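Local coordinates for putative periplasmic protein (Wolinella succinogenes, PDB 3KN3) that probably binds small ligands as a periplasmic binding protein, glutathione having been seen bound, with a suggested role in tungstate uptake, at residues Val87-Pro92 against Pro187-Val192; Tyr203-Val208 against Gln223-Ile228. All coordinates share one frame; numbering follows the deposited sequence.

Interaction 1 (Val87-Pro92 against Pro187-Val192); sequences VIIGNP and PPMVIV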
loop_
_atom_site.group_PDB
_atom_site.type_symbol
_atom_site.label_atom_id
_atom_site.label_comp_id
_atom_site.label_asym_id
_atom_site.label_seq_id
_atom_site.Cartn_x
_atom_site.Cartn_y
_atom_site.Cartn_z
ATOM N N VAL A 87 3.667 3.412 -8.592
ATOM C CA VAL A 87 4.321 3.745 -9.844
ATOM C C VAL A 87 4.570 5.247 -9.970
ATOM O O VAL A 87 3.937 6.053 -9.298
ATOM C CB VAL A 87 3.514 3.231 -11.045
ATOM C CG1 VAL A 87 3.448 1.699 -11.013
ATOM C CG2 VAL A 87 2.107 3.837 -11.056
ATOM N N ILE A 88 5.519 5.615 -10.819
ATOM C CA ILE A 88 5.808 7.013 -11.073
ATOM C C ILE A 88 5.153 7.360 -12.405
ATOM O O ILE A 88 5.312 6.633 -13.382
ATOM C CB ILE A 88 7.337 7.300 -11.120
ATOM C CG1 ILE A 88 7.922 7.439 -9.715
ATOM C CG2 ILE A 88 7.606 8.605 -11.825
ATOM C CD1 ILE A 88 7.935 6.204 -8.932
ATOM N N ILE A 89 4.392 8.449 -12.437
ATOM C CA ILE A 89 3.668 8.835 -13.646
ATOM C C ILE A 89 3.972 10.270 -14.059
ATOM O O ILE A 89 4.441 11.076 -13.255
ATOM C CB ILE A 89 2.145 8.665 -13.486
ATOM C CG1 ILE A 89 1.582 9.689 -12.503
ATOM C CG2 ILE A 89 1.814 7.248 -13.037
ATOM C CD1 ILE A 89 0.062 9.639 -12.375
ATOM N N GLY A 90 3.719 10.560 -15.330
ATOM C CA GLY A 90 3.989 11.846 -15.930
ATOM C C GLY A 90 3.570 11.769 -17.386
ATOM O O GLY A 90 3.158 10.710 -17.850
ATOM N N ASN A 91 3.664 12.867 -18.124
ATOM C CA ASN A 91 3.155 12.823 -19.483
ATOM C C ASN A 91 4.080 11.979 -20.353
ATOM O O ASN A 91 5.180 11.636 -19.923
ATOM C CB ASN A 91 2.841 14.223 -20.050
ATOM C CG ASN A 91 4.073 15.015 -20.380
ATOM O OD1 ASN A 91 4.907 14.572 -21.163
ATOM N ND2 ASN A 91 4.188 16.213 -19.801
ATOM N N PRO A 92 3.616 11.592 -21.550
ATOM C CA PRO A 92 4.375 10.639 -22.371
ATOM C C PRO A 92 5.822 11.060 -22.641
ATOM O O PRO A 92 6.690 10.186 -22.736
ATOM C CB PRO A 92 3.567 10.580 -23.665
ATOM C CG PRO A 92 2.157 10.895 -23.234
ATOM C CD PRO A 92 2.312 11.931 -22.150
ATOM N N PRO A 187 -3.805 9.652 -23.638
ATOM C CA PRO A 187 -3.496 9.795 -22.209
ATOM C C PRO A 187 -2.803 11.100 -21.834
ATOM O O PRO A 187 -1.771 11.443 -22.411
ATOM C CB PRO A 187 -2.546 8.614 -21.933
ATOM C CG PRO A 187 -2.470 7.825 -23.215
ATOM C CD PRO A 187 -2.829 8.778 -24.303
ATOM N N PRO A 188 -3.365 11.823 -20.860
ATOM C CA PRO A 188 -2.608 12.946 -20.313
ATOM C C PRO A 188 -1.404 12.376 -19.558
ATOM O O PRO A 188 -0.293 12.894 -19.655
ATOM C CB PRO A 188 -3.589 13.589 -19.321
ATOM C CG PRO A 188 -4.910 12.934 -19.558
ATOM C CD PRO A 188 -4.630 11.597 -20.142
HETATM N N MSE A 189 -1.640 11.289 -18.831
HETATM C CA MSE A 189 -0.664 10.742 -17.898
HETATM C C MSE A 189 -0.372 9.264 -18.153
HETATM O O MSE A 189 -1.261 8.487 -18.502
HETATM C CB MSE A 189 -1.164 10.925 -16.471
HETATM C CG MSE A 189 -0.173 11.587 -15.550
HETATM SE SE MSE A 189 0.431 13.371 -16.115
HETATM C CE MSE A 189 1.068 13.936 -14.361
ATOM N N VAL A 190 0.881 8.878 -17.957
ATOM C CA VAL A 190 1.311 7.541 -18.305
ATOM C C VAL A 190 2.360 7.006 -17.321
ATOM O O VAL A 190 3.152 7.778 -16.771
ATOM C CB VAL A 190 1.853 7.549 -19.740
ATOM C CG1 VAL A 190 3.367 7.473 -19.753
ATOM C CG2 VAL A 190 1.241 6.433 -20.524
ATOM N N ILE A 191 2.353 5.694 -17.071
ATOM C CA ILE A 191 3.384 5.101 -16.215
ATOM C C ILE A 191 4.743 5.290 -16.841
ATOM O O ILE A 191 4.970 4.947 -18.005
ATOM C CB ILE A 191 3.201 3.608 -15.948
ATOM C CG1 ILE A 191 1.953 3.365 -15.105
ATOM C CG2 ILE A 191 4.437 3.055 -15.216
ATOM C CD1 ILE A 191 1.759 1.921 -14.753
ATOM N N VAL A 192 5.650 5.811 -16.034
ATOM C CA VAL A 192 6.911 6.340 -16.512
ATOM C C VAL A 192 8.025 5.599 -15.781
ATOM O O VAL A 192 9.182 5.645 -16.175
ATOM C CB VAL A 192 6.942 7.879 -16.258
ATOM C CG1 VAL A 192 8.183 8.313 -15.518
ATOM C CG2 VAL A 192 6.743 8.649 -17.563
#
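The peptide plane joining Gly-90 to Asn-91 is held on both faces and at its oxygen. Met-189, present as selenomethionine, lays its SE over one face, 3.7 Å from Gly-90 C, and Val-192 CG2 lies over the other, 4.1 Å from Gly-90 O. That oxygen accepts Val-190 N at 2.9 Å, the donor standing 34° above the carbonyl plane on the selenium side. The return bond, Gly-90 N to Val-190 O at 3.2 Å, lies in its acceptor's plane. Glycine suits this spot because the backbone is fully extended (phi 180°), an extreme other residues seldom take. Val-192 N reaches Ile-88 O, almost along the C=O axis, completing an antiparallel pairing that adds 190-193 as an edge strand, beside 86-90, of one mixed sheet in this periplasmic binding protein fold. In the non-hydrogen-bonded pair with Ile-191, Ile-89 CG1 sits between the backbone N and the carbonyl carbon (chi1 69°), and CD1 meets Met-189 CG crosswise at 3.7 Å, under helix 155-164. An alanine at Ile-89 would lose this tip and probably loosen the packing against Met-189 and Ile-159. Past the strand, Asn-91 CB rests on Pro-188 O at 3.4 Å, while its OD1 is hydrogen-bonded to Ser-93 OG.

Interaction 2 (Tyr203-Val208 against Gln223-Ile228); sequences YSIMAV and QFIDWI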
loop_
_atom_site.group_PDB
_atom_site.type_symbol
_atom_site.label_atom_id
_atom_site.label_comp_id
_atom_site.label_asym_id
_atom_site.label_seq_id
_atom_site.Cartn_x
_atom_site.Cartn_y
_atom_site.Cartn_z
ATOM N N TYR A 203 0.475 -4.846 2.546
ATOM C CA TYR A 203 -0.495 -4.820 3.623
ATOM C C TYR A 203 -0.183 -5.973 4.594
ATOM O O TYR A 203 0.058 -7.102 4.177
ATOM C CB TYR A 203 -1.904 -4.937 3.053
ATOM C CG TYR A 203 -2.258 -3.875 2.019
ATOM C CD1 TYR A 203 -3.019 -2.756 2.365
ATOM C CD2 TYR A 203 -1.840 -3.998 0.700
ATOM C CE1 TYR A 203 -3.350 -1.803 1.425
ATOM C CE2 TYR A 203 -2.153 -3.048 -0.241
ATOM C CZ TYR A 203 -2.906 -1.953 0.121
ATOM O OH TYR A 203 -3.208 -1.010 -0.828
ATOM N N SER A 204 -0.178 -5.683 5.888
ATOM C CA SER A 204 0.248 -6.655 6.881
ATOM C C SER A 204 -0.902 -7.298 7.626
ATOM O O SER A 204 -1.795 -6.603 8.106
ATOM C CB SER A 204 1.163 -5.990 7.899
ATOM O OG SER A 204 2.339 -5.526 7.280
ATOM N N ILE A 205 -0.864 -8.627 7.724
ATOM C CA ILE A 205 -1.781 -9.376 8.563
ATOM C C ILE A 205 -1.035 -9.701 9.827
ATOM O O ILE A 205 0.112 -10.123 9.772
ATOM C CB ILE A 205 -2.192 -10.703 7.919
ATOM C CG1 ILE A 205 -2.794 -10.461 6.546
ATOM C CG2 ILE A 205 -3.221 -11.438 8.779
ATOM C CD1 ILE A 205 -3.016 -11.726 5.781
HETATM N N MSE A 206 -1.668 -9.478 10.970
HETATM C CA MSE A 206 -1.119 -9.943 12.237
HETATM C C MSE A 206 -2.203 -10.657 13.024
HETATM O O MSE A 206 -3.373 -10.265 12.987
HETATM C CB MSE A 206 -0.572 -8.785 13.068
HETATM C CG MSE A 206 0.624 -8.095 12.444
HETATM SE SE MSE A 206 1.004 -6.374 13.299
HETATM C CE MSE A 206 2.708 -5.951 12.474
ATOM N N ALA A 207 -1.804 -11.698 13.737
ATOM C CA ALA A 207 -2.710 -12.420 14.602
ATOM C C ALA A 207 -2.807 -11.722 15.931
ATOM O O ALA A 207 -1.849 -11.134 16.421
ATOM C CB ALA A 207 -2.251 -13.849 14.804
ATOM N N VAL A 208 -3.991 -11.791 16.510
ATOM C CA VAL A 208 -4.183 -11.291 17.840
ATOM C C VAL A 208 -3.443 -12.221 18.801
ATOM O O VAL A 208 -3.589 -13.437 18.740
ATOM C CB VAL A 208 -5.709 -11.142 18.152
ATOM C CG1 VAL A 208 -5.991 -11.258 19.638
ATOM C CG2 VAL A 208 -6.210 -9.820 17.606
ATOM N N GLN A 223 -4.040 -20.478 10.699
ATOM C CA GLN A 223 -4.407 -21.185 9.480
ATOM C C GLN A 223 -4.491 -20.233 8.286
ATOM O O GLN A 223 -3.950 -20.499 7.213
ATOM C CB GLN A 223 -5.728 -21.913 9.665
ATOM C CG GLN A 223 -6.165 -22.708 8.457
ATOM C CD GLN A 223 -7.569 -23.284 8.624
ATOM O OE1 GLN A 223 -7.818 -24.069 9.538
ATOM N NE2 GLN A 223 -8.492 -22.877 7.750
ATOM N N PHE A 224 -5.163 -19.111 8.481
ATOM C CA PHE A 224 -5.287 -18.128 7.425
ATOM C C PHE A 224 -3.930 -17.584 7.007
ATOM O O PHE A 224 -3.650 -17.418 5.824
ATOM C CB PHE A 224 -6.171 -16.988 7.891
ATOM C CG PHE A 224 -6.314 -15.906 6.888
ATOM C CD1 PHE A 224 -6.935 -16.155 5.678
ATOM C CD2 PHE A 224 -5.838 -14.640 7.148
ATOM C CE1 PHE A 224 -7.081 -15.152 4.745
ATOM C CE2 PHE A 224 -5.982 -13.632 6.220
ATOM C CZ PHE A 224 -6.603 -13.888 5.016
ATOM N N ILE A 225 -3.088 -17.302 7.989
ATOM C CA ILE A 225 -1.761 -16.779 7.707
ATOM C C ILE A 225 -0.918 -17.803 6.948
ATOM O O ILE A 225 -0.210 -17.458 6.006
ATOM C CB ILE A 225 -1.051 -16.324 9.010
ATOM C CG1 ILE A 225 -1.621 -14.990 9.492
ATOM C CG2 ILE A 225 0.449 -16.232 8.815
ATOM C CD1 ILE A 225 -1.119 -14.596 10.860
ATOM N N ASP A 226 -0.997 -19.065 7.347
ATOM C CA ASP A 226 -0.237 -20.104 6.661
ATOM C C ASP A 226 -0.722 -20.233 5.213
ATOM O O ASP A 226 0.066 -20.415 4.289
ATOM C CB ASP A 226 -0.354 -21.445 7.389
ATOM C CG ASP A 226 0.352 -21.455 8.745
ATOM O OD1 ASP A 226 1.144 -20.531 9.026
ATOM O OD2 ASP A 226 0.119 -22.406 9.529
ATOM N N TRP A 227 -2.029 -20.121 5.018
ATOM C CA TRP A 227 -2.610 -20.218 3.680
ATOM C C TRP A 227 -2.030 -19.126 2.772
ATOM O O TRP A 227 -1.545 -19.402 1.676
ATOM C CB TRP A 227 -4.129 -20.117 3.789
ATOM C CG TRP A 227 -4.876 -20.076 2.504
ATOM C CD1 TRP A 227 -5.150 -21.128 1.688
ATOM C CD2 TRP A 227 -5.486 -18.931 1.903
ATOM N NE1 TRP A 227 -5.867 -20.709 0.601
ATOM C CE2 TRP A 227 -6.092 -19.362 0.710
ATOM C CE3 TRP A 227 -5.569 -17.579 2.253
ATOM C CZ2 TRP A 227 -6.785 -18.486 -0.141
ATOM C CZ3 TRP A 227 -6.250 -16.711 1.403
ATOM C CH2 TRP A 227 -6.846 -17.171 0.222
ATOM N N ILE A 228 -2.059 -17.892 3.259
ATOM C CA ILE A 228 -1.514 -16.743 2.550
ATOM C C ILE A 228 -0.026 -16.927 2.210
ATOM O O ILE A 228 0.434 -16.658 1.107
ATOM C CB ILE A 228 -1.652 -15.507 3.439
ATOM C CG1 ILE A 228 -3.105 -15.020 3.447
ATOM C CG2 ILE A 228 -0.684 -14.428 3.000
ATOM C CD1 ILE A 228 -3.491 -14.229 2.225
#
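Ile-205 is the hub of this wholly apolar contact, its two branches dividing three helix residues between them. The longer branch, with CG1 anti to the carbonyl carbon (chi1 -56°) and then extended through chi2, carries CD1 toward the side chains of the helix. There CD1 approaches Phe-224 CE2 obliquely at 3.6 Å, the two side chains crossing at about a right angle, and it also meets Ile-228 CG1 tip to tip at 4.0 Å. The short branch, CG2, lies 4.0 Å from Ile-225 CG1 as the two isoleucines slide past each other in opposite directions. Beyond it, Ile-225 CD1 extends to Ala-207 CB at 4.2 Å; the single methyl of alanine suits a point where the helix residue already supplies the length.

The i, i+1, i+4 spacing puts Phe-224, Ile-225 and Ile-228 on one side of the helix, facing the strand. Ile-228 N is hydrogen-bonded to Phe-224 O at 3.1 Å, and this turn also places Ile-228 CG1 4.0 Å above one face of the Phe-224 ring, offset toward its rim. Tyr-28 meets this ring edge-to-face, which probably limits its rotation, while Trp-227 NE1 is hydrogen-bonded to Asp-31 OD1, tying the helix to helix 20-32.

The short segments run nearly antiparallel, at 152°, their axes 9.4 Å apart, as a helix laid on a sheet in a lobe of the periplasmic binding protein fold. On the other side of the strand Met-206 packs on helix 63-72, and near the start of strand 202-208, Tyr-203, a glutathione-binding residue, stacks on His-61. Strand 202-208 pairs with strands 57-60 and 78-82, the latter also touching Ile-225 and Ile-228, while helix 218-229 lies against both the sheet and helix 20-32.

Interactions 1 and 2 lie on opposite sides of the chain's centre, about 35 Å apart between centres, and share no strand or helix. Each belongs to a different sheet of the binding-protein fold, although strands 190-193 and 202-208 follow one another in the chain. Interaction 1 joins strand to strand, so backbone hydrogen bonds carry it and side chains add to them; it is only partly buried, with prolines exposed at one end. Interaction 2 sets a helix on a sheet, where backbones stay too far apart to bond, and all five touching residues are buried aliphatic or aromatic groups. Of the glutathione-binding residues, Tyr-203 alone lies in these segments, and it takes no part in the helix contact.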